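Rho-class glutathione S-transferase (Laternula elliptica, PDB 3QAV) probably catalyses the transfer of glutathione to electrophilic compounds, and binds glutathione in its N-terminal domain. Local coordinates at residues H159-L162 and G163-E166; A200-K203 and D204-N208; P220-V223 and K224-P228; L42-L45 and Q46-I50; K179-T182 and M183-F187. All coordinates share one frame; numbering follows the deposited sequence.

Contact 1. Residues H159-L162 and G163-E166; sequences HVEL and GHWE
The edge of the W165 indole faces the carboxylate of E161, NE1 donating to OE2 of E161 over 2.7 Å with an N-H...O angle of 152°. The bond falls on the anti lone pair of OE2 and lies 17° out of the indole plane, while carboxylate and ring are turned 45° against each other; CA of L162 also lies at this edge. F188 stacks with the indole and Y168 meets it edge-to-face. The imidazole of H164 has the carbonyl O of V160 over one face, 3.6 Å from ND1, and beside the ring CG1 of V160 comes to 4.2 Å from CE1.

The E161 side chain reaches W165 because CG stands anti to the backbone N and the chain then bends at chi2. Its OE1 accepts from N131, and OE2 forms a salt bridge with R75 of the second subunit, so both buried oxygens have partners. Among the backbone bonds, E166 N donates to L162 O at 2.9 Å, and G163 N reaches H159 O at 3.1 Å. This is an i to i+4 side-chain pairing on a long helix of the all-helical C-terminal GST domain, placed at the dimer interface.

Contact 2. Residues A200-K203 and D204-N208; sequences ANLK and DSYPN
L202 lays CD2 obliquely against the ring of Y206, CD2 to CD2 of the tyrosine measuring 4.0 Å. The same two residues are tied through the backbone: Y206 N donates to L202 O over 2.9 Å at an N-H...O angle of 148°, closing a turn at Y206, the N-cap residue of helix 207-217. One step on, CA of P207 makes a CA-H...O contact with K203 O at 3.5 Å, and the proline CB rests near the same oxygen.

A water bridges the two segments. It donates to N201 O and accepts from S205 N, 2.7 Å in each case, and so satisfies a backbone amide and a carbonyl that do not meet directly. The hydroxyl of S205, placed between its backbone N and carbonyl carbon (chi1 51°), lies 3.3 Å from N201 O and is hydrogen-bonded to O of C243, the C-terminal residue.

K203 and D204 run side by side in an exposed part of the turn. Their charged ends stay beyond salt-bridge distance, with K203 NZ 4.4 Å from D204 OD2, so any attraction between them is probably modest.

The turn links helix 183-197 to helix 207-217. L202 packs on V196 of the first and on I209 and F210 of the second, whereas Y206 lies against L162 and E166 of helix 148-172 and bonds through OH to the carbonyl of H159.

Contact 3. Residues P220-V223 and K224-P228; sequences PTIV and KTMPP
The backbone of P220-V223 is helical, and the chain departs from that course shortly after it, so that M226 has left helical geometry (psi 143°). K224 N donates to P220 O over 3.0 Å at an N-H...O angle of 155°. At T225 the pattern shifts: its N bonds to I222 O at 3.0 Å, the donor standing well above the carbonyl plane, and only weakly to T221 O.

The side chain of T225 adds a firmer bond to T221 O. Its OG1, held between the backbone N and the carbonyl carbon (chi1 55°), donates to that oxygen over 2.9 Å, while W39 NE1 forms a hydrogen bond with the same hydroxyl. A threonine hydroxyl bonded to the carbonyl four residues back is a familiar feature of helices, and here it sits at the end of the short helix 220-224, which packs against helix 36-47 of the thioredoxin-like N-terminal domain.

K224 folds back alongside the first turn. Its CG passes 3.1 Å from P220 O, and the chain, bent at chi4, brings NZ to a water that accepts from it at 2.7 Å and donates to P220 O. On a different side of the turn M226, bent at both chi2 and chi3, crosses I222 obliquely, its SD lying 3.9 Å from CG2 of the isoleucine. T221 directs its hydroxyl outside the turn, to E47 of helix 36-47.

Contact 4. Residues L42-L45 and Q46-I50; sequences LLVL and QEKKI
L42 O accepts from Q46 N over 2.9 Å, and CG of the glutamine folds over the same oxygen at 3.1 Å. L43 repeats the pattern, its O taking E47 N at 2.8 Å with an N-H...O angle of 166°. V44 accepts from K48 N and also touches the lysine side chain, CG1 lying 3.4 Å from CD of K48, a tight contact for two carbons. K48 runs beside it and bends at chi3 (73°) and chi4 (65°) before NZ reaches E99 and V105 O. L45 O receives the closing bond of the C-terminal end, I50 N donating over 2.9 Å; K49 N bonds to Q46 O, and these two bonds, with positive phi at K49, make a Schellman motif. CD2 of L45 meets CB of I50 at 4.0 Å, the side chains crossing near a right angle.

The contact spans the C-terminal end of helix 36-47 and the turn after it, in a beta-alpha-beta unit between strands 28-31 and 53-56. V44 and L45 pack on L98 of helix 91-101, L43 on P190 of helix 183-197 and I222 of helix 220-224, while E47 bonds to T221 OG1 and forms a salt bridge with R219.

Contact 5. Residues K179-T182 and M183-F187; sequences KEFT and MADVF
A capping box opens helix 183-197 of the C-terminal domain, with T182 at the N-cap and D185 three residues on. T182 N donates to D185 OD1 over 3.1 Å at an N-H...O angle of 155°, on the anti lone pair of that oxygen. A184 N also reaches T182 OG1, a weak bond at 3.4 Å, for which the hydroxyl is placed between the backbone N and the carbonyl carbon (chi1 64°). D185 N bonds to T182 O at 2.9 Å, coming from above the carbonyl plane.

A water bridges beside the box: it accepts from T182 OG1 at 2.8 Å and donates to both E180 O and D185 OD1. F181 and D185 run antiparallel alongside each other, CE1 of the phenylalanine lying 3.9 Å from the aspartate CB, with ring and carboxylate planes only 18° apart. The far end of the ring reaches V186, CZ to CG2 being 3.9 Å.

OD2 of D185 is held by Y212 OH and V176 N, so both oxygens of this buried carboxylate are engaged. Several donors, together with the positive end of the helix dipole, would be expected to stabilise the carboxylate as an anion and fix its rotation.

Overall arrangement
The contacts fall into two groups. Contacts 1 and 2 touch, their centres 11 Å apart: E166 OE2 takes N208 N at 2.9 Å, and helix 148-172 meets the start of helix 207-217. Contacts 3, 4 and 5 gather round helix 36-47. Contact 4 is the hub, joined to contact 3 by T221 OG1 and E47 OE1, 2.6 Å apart, and to contact 5 by packing of V44 and E47 on M183, V186 and F181 across the domain boundary. Contacts 1 and 4 lie on opposite sides of the chain's centre, 28 Å apart between centres. S91, a glutathione-binding residue though none is bound here, lies about 7 Å from V186 and about 8 Å from V44, side chain to side chain.

Contact 1. Residues H159-L162 and G163-E166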
loop_
_atom_site.group_PDB
_atom_site.type_symbol
_atom_site.label_atom_id
_atom_site.label_comp_id
_atom_site.label_asym_id
_atom_site.label_seq_id
_atom_site.Cartn_x
_atom_site.Cartn_y
_atom_site.Cartn_z
ATOM N N HIS A 159 -11.984 9.681 -13.360
ATOM C CA HIS A 159 -11.413 10.656 -14.276
ATOM C C HIS A 159 -10.435 11.576 -13.559
ATOM O O HIS A 159 -9.404 11.953 -14.121
ATOM C CB HIS A 159 -12.526 11.472 -14.942
ATOM C CG HIS A 159 -13.277 10.718 -15.998
ATOM N ND1 HIS A 159 -14.426 11.200 -16.584
ATOM C CD2 HIS A 159 -13.024 9.529 -16.594
ATOM C CE1 HIS A 159 -14.849 10.342 -17.497
ATOM N NE2 HIS A 159 -14.014 9.319 -17.524
ATOM N N VAL A 160 -10.749 11.935 -12.318
ATOM C CA VAL A 160 -9.863 12.803 -11.547
ATOM C C VAL A 160 -8.536 12.096 -11.279
ATOM O O VAL A 160 -7.461 12.656 -11.499
ATOM C CB VAL A 160 -10.495 13.202 -10.200
ATOM C CG1 VAL A 160 -9.480 13.957 -9.349
ATOM C CG2 VAL A 160 -11.718 14.070 -10.450
ATOM N N GLU A 161 -8.616 10.859 -10.808
ATOM C CA GLU A 161 -7.420 10.078 -10.528
ATOM C C GLU A 161 -6.518 9.982 -11.760
ATOM O O GLU A 161 -5.320 10.268 -11.690
ATOM C CB GLU A 161 -7.821 8.683 -10.070
ATOM C CG GLU A 161 -6.658 7.760 -9.753
ATOM C CD GLU A 161 -5.757 8.277 -8.640
ATOM O OE1 GLU A 161 -6.275 8.793 -7.624
ATOM O OE2 GLU A 161 -4.523 8.145 -8.779
ATOM N N LEU A 162 -7.094 9.578 -12.890
ATOM C CA LEU A 162 -6.330 9.444 -14.127
ATOM C C LEU A 162 -5.680 10.760 -14.542
ATOM O O LEU A 162 -4.610 10.764 -15.148
ATOM C CB LEU A 162 -7.235 8.922 -15.257
ATOM C CG LEU A 162 -7.306 7.406 -15.485
ATOM C CD1 LEU A 162 -7.290 6.663 -14.161
ATOM C CD2 LEU A 162 -8.561 7.071 -16.280
ATOM N N GLY A 163 -6.331 11.872 -14.209
ATOM C CA GLY A 163 -5.796 13.178 -14.554
ATOM C C GLY A 163 -4.415 13.387 -13.960
ATOM O O GLY A 163 -3.521 13.922 -14.613
ATOM N N HIS A 164 -4.237 12.944 -12.720
ATOM C CA HIS A 164 -2.957 13.079 -12.037
ATOM C C HIS A 164 -1.847 12.417 -12.829
ATOM O O HIS A 164 -0.817 13.030 -13.110
ATOM C CB HIS A 164 -3.034 12.453 -10.649
ATOM C CG HIS A 164 -3.906 13.206 -9.694
ATOM N ND1 HIS A 164 -4.900 12.598 -8.957
ATOM C CD2 HIS A 164 -3.907 14.508 -9.325
ATOM C CE1 HIS A 164 -5.475 13.493 -8.174
ATOM N NE2 HIS A 164 -4.891 14.661 -8.378
ATOM N N TRP A 165 -2.066 11.161 -13.203
ATOM C CA TRP A 165 -1.072 10.408 -13.951
ATOM C C TRP A 165 -0.859 10.981 -15.348
ATOM O O TRP A 165 0.260 10.970 -15.866
ATOM C CB TRP A 165 -1.479 8.931 -14.007
ATOM C CG TRP A 165 -1.723 8.375 -12.631
ATOM C CD1 TRP A 165 -2.922 8.257 -11.999
ATOM C CD2 TRP A 165 -0.727 7.970 -11.680
ATOM N NE1 TRP A 165 -2.741 7.809 -10.712
ATOM C CE2 TRP A 165 -1.402 7.624 -10.491
ATOM C CE3 TRP A 165 0.670 7.869 -11.718
ATOM C CZ2 TRP A 165 -0.728 7.183 -9.348
ATOM C CZ3 TRP A 165 1.342 7.428 -10.581
ATOM C CH2 TRP A 165 0.640 7.092 -9.412
ATOM N N GLU A 166 -1.928 11.494 -15.950
ATOM C CA GLU A 166 -1.829 12.115 -17.272
ATOM C C GLU A 166 -0.815 13.253 -17.138
ATOM O O GLU A 166 0.111 13.383 -17.944
ATOM C CB GLU A 166 -3.193 12.677 -17.690
ATOM C CG GLU A 166 -3.234 13.391 -19.044
ATOM C CD GLU A 166 -3.032 12.454 -20.227
ATOM O OE1 GLU A 166 -3.386 11.263 -20.113
ATOM O OE2 GLU A 166 -2.540 12.916 -21.278
#

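Contact 2. Residues A200-K203 and D204-N208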
loop_
_atom_site.group_PDB
_atom_site.type_symbol
_atom_site.label_atom_id
_atom_site.label_comp_id
_atom_site.label_asym_id
_atom_site.label_seq_id
_atom_site.Cartn_x
_atom_site.Cartn_y
_atom_site.Cartn_z
ATOM N N ALA A 200 -10.991 0.462 -21.773
ATOM C CA ALA A 200 -10.904 1.918 -21.748
ATOM C C ALA A 200 -10.284 2.422 -23.060
ATOM O O ALA A 200 -9.344 1.818 -23.590
ATOM C CB ALA A 200 -10.068 2.373 -20.569
ATOM N N ASN A 201 -10.830 3.518 -23.578
ATOM C CA ASN A 201 -10.344 4.130 -24.815
ATOM C C ASN A 201 -9.654 5.412 -24.379
ATOM O O ASN A 201 -10.290 6.459 -24.241
ATOM C CB ASN A 201 -11.520 4.442 -25.759
ATOM C CG ASN A 201 -11.066 4.977 -27.114
ATOM O OD1 ASN A 201 -11.888 5.246 -27.997
ATOM N ND2 ASN A 201 -9.758 5.136 -27.283
ATOM N N LEU A 202 -8.347 5.308 -24.166
ATOM C CA LEU A 202 -7.525 6.418 -23.694
ATOM C C LEU A 202 -6.933 7.307 -24.779
ATOM O O LEU A 202 -6.470 8.414 -24.489
ATOM C CB LEU A 202 -6.371 5.868 -22.853
ATOM C CG LEU A 202 -6.719 4.872 -21.749
ATOM C CD1 LEU A 202 -5.434 4.343 -21.111
ATOM C CD2 LEU A 202 -7.607 5.548 -20.723
ATOM N N LYS A 203 -6.944 6.827 -26.018
ATOM C CA LYS A 203 -6.351 7.570 -27.124
ATOM C C LYS A 203 -6.535 9.083 -27.122
ATOM O O LYS A 203 -5.553 9.825 -27.152
ATOM C CB LYS A 203 -6.825 7.017 -28.469
ATOM C CG LYS A 203 -6.229 7.781 -29.655
ATOM C CD LYS A 203 -6.291 6.991 -30.961
ATOM C CE LYS A 203 -7.716 6.667 -31.377
ATOM N NZ LYS A 203 -8.354 5.661 -30.482
ATOM N N ASP A 204 -7.778 9.548 -27.077
ATOM C CA ASP A 204 -8.016 10.983 -27.116
ATOM C C ASP A 204 -8.266 11.679 -25.778
ATOM O O ASP A 204 -7.948 12.857 -25.625
ATOM C CB ASP A 204 -9.160 11.271 -28.089
ATOM C CG ASP A 204 -8.854 10.779 -29.491
ATOM O OD1 ASP A 204 -7.890 11.284 -30.100
ATOM O OD2 ASP A 204 -9.567 9.880 -29.982
ATOM N N SER A 205 -8.826 10.961 -24.810
ATOM C CA SER A 205 -9.094 11.551 -23.506
ATOM C C SER A 205 -7.830 11.679 -22.647
ATOM O O SER A 205 -7.655 12.667 -21.936
ATOM C CB SER A 205 -10.158 10.730 -22.769
ATOM O OG SER A 205 -9.825 9.349 -22.753
ATOM N N TYR A 206 -6.951 10.681 -22.728
ATOM C CA TYR A 206 -5.699 10.666 -21.967
ATOM C C TYR A 206 -4.557 10.264 -22.890
ATOM O O TYR A 206 -3.977 9.183 -22.750
ATOM C CB TYR A 206 -5.792 9.664 -20.819
ATOM C CG TYR A 206 -6.801 10.046 -19.768
ATOM C CD1 TYR A 206 -6.551 11.093 -18.886
ATOM C CD2 TYR A 206 -8.012 9.368 -19.665
ATOM C CE1 TYR A 206 -7.484 11.457 -17.922
ATOM C CE2 TYR A 206 -8.952 9.724 -18.705
ATOM C CZ TYR A 206 -8.679 10.770 -17.838
ATOM O OH TYR A 206 -9.605 11.125 -16.889
ATOM N N PRO A 207 -4.210 11.140 -23.841
ATOM C CA PRO A 207 -3.137 10.895 -24.811
ATOM C C PRO A 207 -1.766 10.489 -24.266
ATOM O O PRO A 207 -1.098 9.643 -24.861
ATOM C CB PRO A 207 -3.095 12.199 -25.615
ATOM C CG PRO A 207 -3.609 13.223 -24.636
ATOM C CD PRO A 207 -4.755 12.499 -23.992
ATOM N N ASN A 208 -1.341 11.072 -23.150
ATOM C CA ASN A 208 -0.025 10.732 -22.603
ATOM C C ASN A 208 -0.000 9.353 -21.969
ATOM O O ASN A 208 0.999 8.641 -22.059
ATOM C CB ASN A 208 0.440 11.777 -21.591
ATOM C CG ASN A 208 0.626 13.139 -22.215
ATOM O OD1 ASN A 208 -0.229 14.013 -22.089
ATOM N ND2 ASN A 208 1.737 13.324 -22.910
HETATM O O HOH W 1 -9.972 8.709 -25.621
#

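Contact 3. Residues P220-V223 and K224-P228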
loop_
_atom_site.group_PDB
_atom_site.type_symbol
_atom_site.label_atom_id
_atom_site.label_comp_id
_atom_site.label_asym_id
_atom_site.label_seq_id
_atom_site.Cartn_x
_atom_site.Cartn_y
_atom_site.Cartn_z
ATOM N N PRO A 220 10.034 -5.421 -24.536
ATOM C CA PRO A 220 10.174 -6.881 -24.463
ATOM C C PRO A 220 9.802 -7.577 -23.150
ATOM O O PRO A 220 9.164 -8.634 -23.176
ATOM C CB PRO A 220 11.632 -7.115 -24.874
ATOM C CG PRO A 220 12.306 -5.811 -24.566
ATOM C CD PRO A 220 11.290 -4.799 -24.991
ATOM N N THR A 221 10.187 -6.999 -22.012
ATOM C CA THR A 221 9.870 -7.602 -20.719
ATOM C C THR A 221 8.370 -7.613 -20.437
ATOM O O THR A 221 7.868 -8.516 -19.763
ATOM C CB THR A 221 10.574 -6.865 -19.558
ATOM O OG1 THR A 221 10.205 -5.479 -19.575
ATOM C CG2 THR A 221 12.088 -6.991 -19.678
ATOM N N ILE A 222 7.660 -6.602 -20.933
ATOM C CA ILE A 222 6.218 -6.524 -20.735
ATOM C C ILE A 222 5.563 -7.548 -21.658
ATOM O O ILE A 222 4.633 -8.246 -21.259
ATOM C CB ILE A 222 5.640 -5.102 -21.059
ATOM C CG1 ILE A 222 5.871 -4.133 -19.889
ATOM C CG2 ILE A 222 4.132 -5.185 -21.282
ATOM C CD1 ILE A 222 7.299 -3.708 -19.701
ATOM N N VAL A 223 6.051 -7.635 -22.893
ATOM C CA VAL A 223 5.512 -8.596 -23.850
ATOM C C VAL A 223 5.592 -9.994 -23.250
ATOM O O VAL A 223 4.650 -10.779 -23.353
ATOM C CB VAL A 223 6.310 -8.587 -25.176
ATOM C CG1 VAL A 223 5.784 -9.677 -26.108
ATOM C CG2 VAL A 223 6.192 -7.231 -25.837
ATOM N N LYS A 224 6.728 -10.288 -22.620
ATOM C CA LYS A 224 6.968 -11.583 -21.994
ATOM C C LYS A 224 6.083 -11.859 -20.777
ATOM O O LYS A 224 5.845 -13.013 -20.422
ATOM C CB LYS A 224 8.430 -11.692 -21.551
ATOM C CG LYS A 224 9.449 -11.633 -22.670
ATOM C CD LYS A 224 10.859 -11.905 -22.134
ATOM C CE LYS A 224 11.848 -12.191 -23.258
ATOM N NZ LYS A 224 11.934 -11.064 -24.228
ATOM N N THR A 225 5.593 -10.811 -20.132
ATOM C CA THR A 225 4.779 -11.025 -18.951
ATOM C C THR A 225 3.298 -10.688 -19.060
ATOM O O THR A 225 2.631 -10.528 -18.043
ATOM C CB THR A 225 5.375 -10.267 -17.767
ATOM O OG1 THR A 225 5.512 -8.884 -18.118
ATOM C CG2 THR A 225 6.746 -10.854 -17.408
ATOM N N MET A 226 2.775 -10.575 -20.279
ATOM C CA MET A 226 1.352 -10.284 -20.429
ATOM C C MET A 226 0.611 -11.446 -19.763
ATOM O O MET A 226 1.063 -12.592 -19.830
ATOM C CB MET A 226 0.959 -10.203 -21.912
ATOM C CG MET A 226 1.543 -9.009 -22.690
ATOM S SD MET A 226 0.979 -7.391 -22.099
ATOM C CE MET A 226 -0.741 -7.410 -22.611
ATOM N N PRO A 227 -0.514 -11.164 -19.086
ATOM C CA PRO A 227 -1.299 -12.214 -18.418
ATOM C C PRO A 227 -1.667 -13.299 -19.430
ATOM O O PRO A 227 -2.397 -13.043 -20.388
ATOM C CB PRO A 227 -2.524 -11.454 -17.917
ATOM C CG PRO A 227 -1.954 -10.101 -17.591
ATOM C CD PRO A 227 -1.060 -9.825 -18.784
ATOM N N PRO A 228 -1.174 -14.529 -19.227
ATOM C CA PRO A 228 -1.473 -15.623 -20.154
ATOM C C PRO A 228 -2.914 -15.871 -20.577
ATOM O O PRO A 228 -3.146 -16.226 -21.731
ATOM C CB PRO A 228 -0.848 -16.845 -19.472
ATOM C CG PRO A 228 -0.698 -16.433 -18.040
ATOM C CD PRO A 228 -0.306 -14.995 -18.136
HETATM O O HOH W 2 9.650 -10.395 -25.492
#

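Contact 4. Residues L42-L45 and Q46-I50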
loop_
_atom_site.group_PDB
_atom_site.type_symbol
_atom_site.label_atom_id
_atom_site.label_comp_id
_atom_site.label_asym_id
_atom_site.label_seq_id
_atom_site.Cartn_x
_atom_site.Cartn_y
_atom_site.Cartn_z
ATOM N N LEU A 42 7.028 -10.317 -11.675
ATOM C CA LEU A 42 7.602 -10.852 -12.906
ATOM C C LEU A 42 8.388 -9.781 -13.659
ATOM O O LEU A 42 9.436 -10.068 -14.246
ATOM C CB LEU A 42 6.503 -11.417 -13.806
ATOM C CG LEU A 42 5.658 -12.565 -13.221
ATOM C CD1 LEU A 42 4.618 -13.007 -14.249
ATOM C CD2 LEU A 42 6.563 -13.733 -12.835
ATOM N N LEU A 43 7.877 -8.552 -13.643
ATOM C CA LEU A 43 8.533 -7.447 -14.329
ATOM C C LEU A 43 9.882 -7.132 -13.703
ATOM O O LEU A 43 10.857 -6.902 -14.408
ATOM C CB LEU A 43 7.647 -6.196 -14.308
ATOM C CG LEU A 43 6.514 -6.160 -15.335
ATOM C CD1 LEU A 43 5.786 -4.832 -15.241
ATOM C CD2 LEU A 43 7.092 -6.334 -16.735
ATOM N N VAL A 44 9.937 -7.101 -12.379
ATOM C CA VAL A 44 11.201 -6.828 -11.696
ATOM C C VAL A 44 12.226 -7.907 -12.046
ATOM O O VAL A 44 13.368 -7.601 -12.365
ATOM C CB VAL A 44 11.024 -6.802 -10.163
ATOM C CG1 VAL A 44 12.391 -6.737 -9.479
ATOM C CG2 VAL A 44 10.183 -5.616 -9.763
ATOM N N LEU A 45 11.813 -9.170 -11.978
ATOM C CA LEU A 45 12.706 -10.280 -12.296
ATOM C C LEU A 45 13.217 -10.201 -13.738
ATOM O O LEU A 45 14.408 -10.359 -13.987
ATOM C CB LEU A 45 11.987 -11.620 -12.084
ATOM C CG LEU A 45 11.701 -12.055 -10.642
ATOM C CD1 LEU A 45 10.688 -13.207 -10.653
ATOM C CD2 LEU A 45 13.000 -12.470 -9.953
ATOM N N GLN A 46 12.305 -9.958 -14.677
ATOM C CA GLN A 46 12.657 -9.860 -16.088
ATOM C C GLN A 46 13.562 -8.657 -16.353
ATOM O O GLN A 46 14.596 -8.784 -17.004
ATOM C CB GLN A 46 11.393 -9.732 -16.941
ATOM C CG GLN A 46 10.510 -10.979 -17.009
ATOM C CD GLN A 46 11.097 -12.084 -17.870
ATOM O OE1 GLN A 46 11.657 -11.825 -18.933
ATOM N NE2 GLN A 46 10.950 -13.326 -17.423
ATOM N N GLU A 47 13.171 -7.490 -15.850
ATOM C CA GLU A 47 13.962 -6.281 -16.060
ATOM C C GLU A 47 15.385 -6.438 -15.536
ATOM O O GLU A 47 16.344 -6.015 -16.182
ATOM C CB GLU A 47 13.291 -5.088 -15.378
ATOM C CG GLU A 47 12.042 -4.604 -16.088
ATOM C CD GLU A 47 12.361 -3.845 -17.362
ATOM O OE1 GLU A 47 11.448 -3.665 -18.192
ATOM O OE2 GLU A 47 13.522 -3.418 -17.528
ATOM N N LYS A 48 15.520 -7.045 -14.362
ATOM C CA LYS A 48 16.836 -7.240 -13.761
ATOM C C LYS A 48 17.530 -8.480 -14.315
ATOM O O LYS A 48 18.643 -8.804 -13.915
ATOM C CB LYS A 48 16.702 -7.335 -12.237
ATOM C CG LYS A 48 15.955 -6.153 -11.635
ATOM C CD LYS A 48 15.746 -6.295 -10.139
ATOM C CE LYS A 48 17.028 -6.080 -9.361
ATOM N NZ LYS A 48 17.576 -4.700 -9.472
ATOM N N LYS A 49 16.855 -9.166 -15.235
ATOM C CA LYS A 49 17.382 -10.368 -15.882
ATOM C C LYS A 49 17.688 -11.530 -14.937
ATOM O O LYS A 49 18.527 -12.375 -15.246
ATOM C CB LYS A 49 18.654 -10.036 -16.671
ATOM C CG LYS A 49 18.529 -8.880 -17.656
ATOM C CD LYS A 49 19.752 -8.818 -18.564
ATOM C CE LYS A 49 19.727 -7.616 -19.494
ATOM N NZ LYS A 49 19.969 -6.330 -18.775
ATOM N N ILE A 50 17.016 -11.583 -13.791
ATOM C CA ILE A 50 17.247 -12.667 -12.834
ATOM C C ILE A 50 16.577 -13.962 -13.289
ATOM O O ILE A 50 15.393 -13.972 -13.625
ATOM C CB ILE A 50 16.712 -12.294 -11.430
ATOM C CG1 ILE A 50 17.454 -11.061 -10.908
ATOM C CG2 ILE A 50 16.871 -13.466 -10.476
ATOM C CD1 ILE A 50 16.845 -10.462 -9.665
#

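Contact 5. Residues K179-T182 and M183-F187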
loop_
_atom_site.group_PDB
_atom_site.type_symbol
_atom_site.label_atom_id
_atom_site.label_comp_id
_atom_site.label_asym_id
_atom_site.label_seq_id
_atom_site.Cartn_x
_atom_site.Cartn_y
_atom_site.Cartn_z
ATOM N N LYS A 179 12.558 10.218 -16.584
ATOM C CA LYS A 179 12.693 9.975 -18.017
ATOM C C LYS A 179 13.287 8.589 -18.283
ATOM O O LYS A 179 13.625 8.249 -19.417
ATOM C CB LYS A 179 13.562 11.060 -18.658
ATOM C CG LYS A 179 12.894 12.420 -18.693
ATOM C CD LYS A 179 13.806 13.476 -19.283
ATOM C CE LYS A 179 13.140 14.845 -19.257
ATOM N NZ LYS A 179 11.879 14.867 -20.059
ATOM N N GLU A 180 13.409 7.798 -17.221
ATOM C CA GLU A 180 13.932 6.441 -17.311
ATOM C C GLU A 180 12.955 5.459 -16.662
ATOM O O GLU A 180 12.176 5.823 -15.777
ATOM C CB GLU A 180 15.282 6.331 -16.588
ATOM C CG GLU A 180 16.491 6.771 -17.390
ATOM C CD GLU A 180 17.786 6.611 -16.606
ATOM O OE1 GLU A 180 17.940 5.587 -15.908
ATOM O OE2 GLU A 180 18.654 7.500 -16.694
ATOM N N PHE A 181 13.001 4.214 -17.110
ATOM C CA PHE A 181 12.160 3.162 -16.553
ATOM C C PHE A 181 12.653 2.927 -15.114
ATOM O O PHE A 181 13.858 2.864 -14.873
ATOM C CB PHE A 181 12.332 1.889 -17.387
ATOM C CG PHE A 181 11.634 0.687 -16.821
ATOM C CD1 PHE A 181 10.338 0.367 -17.219
ATOM C CD2 PHE A 181 12.279 -0.134 -15.894
ATOM C CE1 PHE A 181 9.689 -0.761 -16.701
ATOM C CE2 PHE A 181 11.642 -1.260 -15.370
ATOM C CZ PHE A 181 10.343 -1.576 -15.775
ATOM N N THR A 182 11.730 2.816 -14.161
ATOM C CA THR A 182 12.101 2.599 -12.762
ATOM C C THR A 182 11.059 1.733 -12.064
ATOM O O THR A 182 10.068 1.337 -12.672
ATOM C CB THR A 182 12.200 3.931 -11.986
ATOM O OG1 THR A 182 10.907 4.548 -11.932
ATOM C CG2 THR A 182 13.178 4.880 -12.669
ATOM N N MET A 183 11.282 1.454 -10.783
ATOM C CA MET A 183 10.350 0.634 -10.013
ATOM C C MET A 183 8.934 1.201 -10.093
ATOM O O MET A 183 7.970 0.453 -10.041
ATOM C CB MET A 183 10.781 0.554 -8.540
ATOM C CG MET A 183 9.975 -0.453 -7.719
ATOM S SD MET A 183 10.207 -2.161 -8.280
ATOM C CE MET A 183 11.773 -2.564 -7.516
ATOM N N ALA A 184 8.816 2.521 -10.220
ATOM C CA ALA A 184 7.506 3.165 -10.305
ATOM C C ALA A 184 6.687 2.650 -11.487
ATOM O O ALA A 184 5.466 2.488 -11.381
ATOM C CB ALA A 184 7.664 4.677 -10.409
ATOM N N ASP A 185 7.350 2.399 -12.615
ATOM C CA ASP A 185 6.647 1.896 -13.791
ATOM C C ASP A 185 6.199 0.452 -13.593
ATOM O O ASP A 185 5.217 0.004 -14.186
ATOM C CB ASP A 185 7.536 2.013 -15.024
ATOM C CG ASP A 185 7.855 3.452 -15.354
ATOM O OD1 ASP A 185 8.981 3.902 -15.049
ATOM O OD2 ASP A 185 6.958 4.137 -15.899
ATOM N N VAL A 186 6.922 -0.268 -12.750
ATOM C CA VAL A 186 6.591 -1.655 -12.453
ATOM C C VAL A 186 5.238 -1.680 -11.734
ATOM O O VAL A 186 4.412 -2.573 -11.951
ATOM C CB VAL A 186 7.660 -2.281 -11.525
ATOM C CG1 VAL A 186 7.138 -3.559 -10.915
ATOM C CG2 VAL A 186 8.937 -2.536 -12.304
ATOM N N PHE A 187 5.023 -0.692 -10.876
ATOM C CA PHE A 187 3.781 -0.607 -10.119
ATOM C C PHE A 187 2.661 -0.004 -10.949
ATOM O O PHE A 187 1.518 -0.446 -10.894
ATOM C CB PHE A 187 3.976 0.267 -8.867
ATOM C CG PHE A 187 4.751 -0.399 -7.758
ATOM C CD1 PHE A 187 5.993 -0.969 -7.996
ATOM C CD2 PHE A 187 4.233 -0.440 -6.463
ATOM C CE1 PHE A 187 6.713 -1.575 -6.962
ATOM C CE2 PHE A 187 4.943 -1.039 -5.425
ATOM C CZ PHE A 187 6.185 -1.608 -5.677
HETATM O O HOH W 3 10.133 6.289 -14.025
#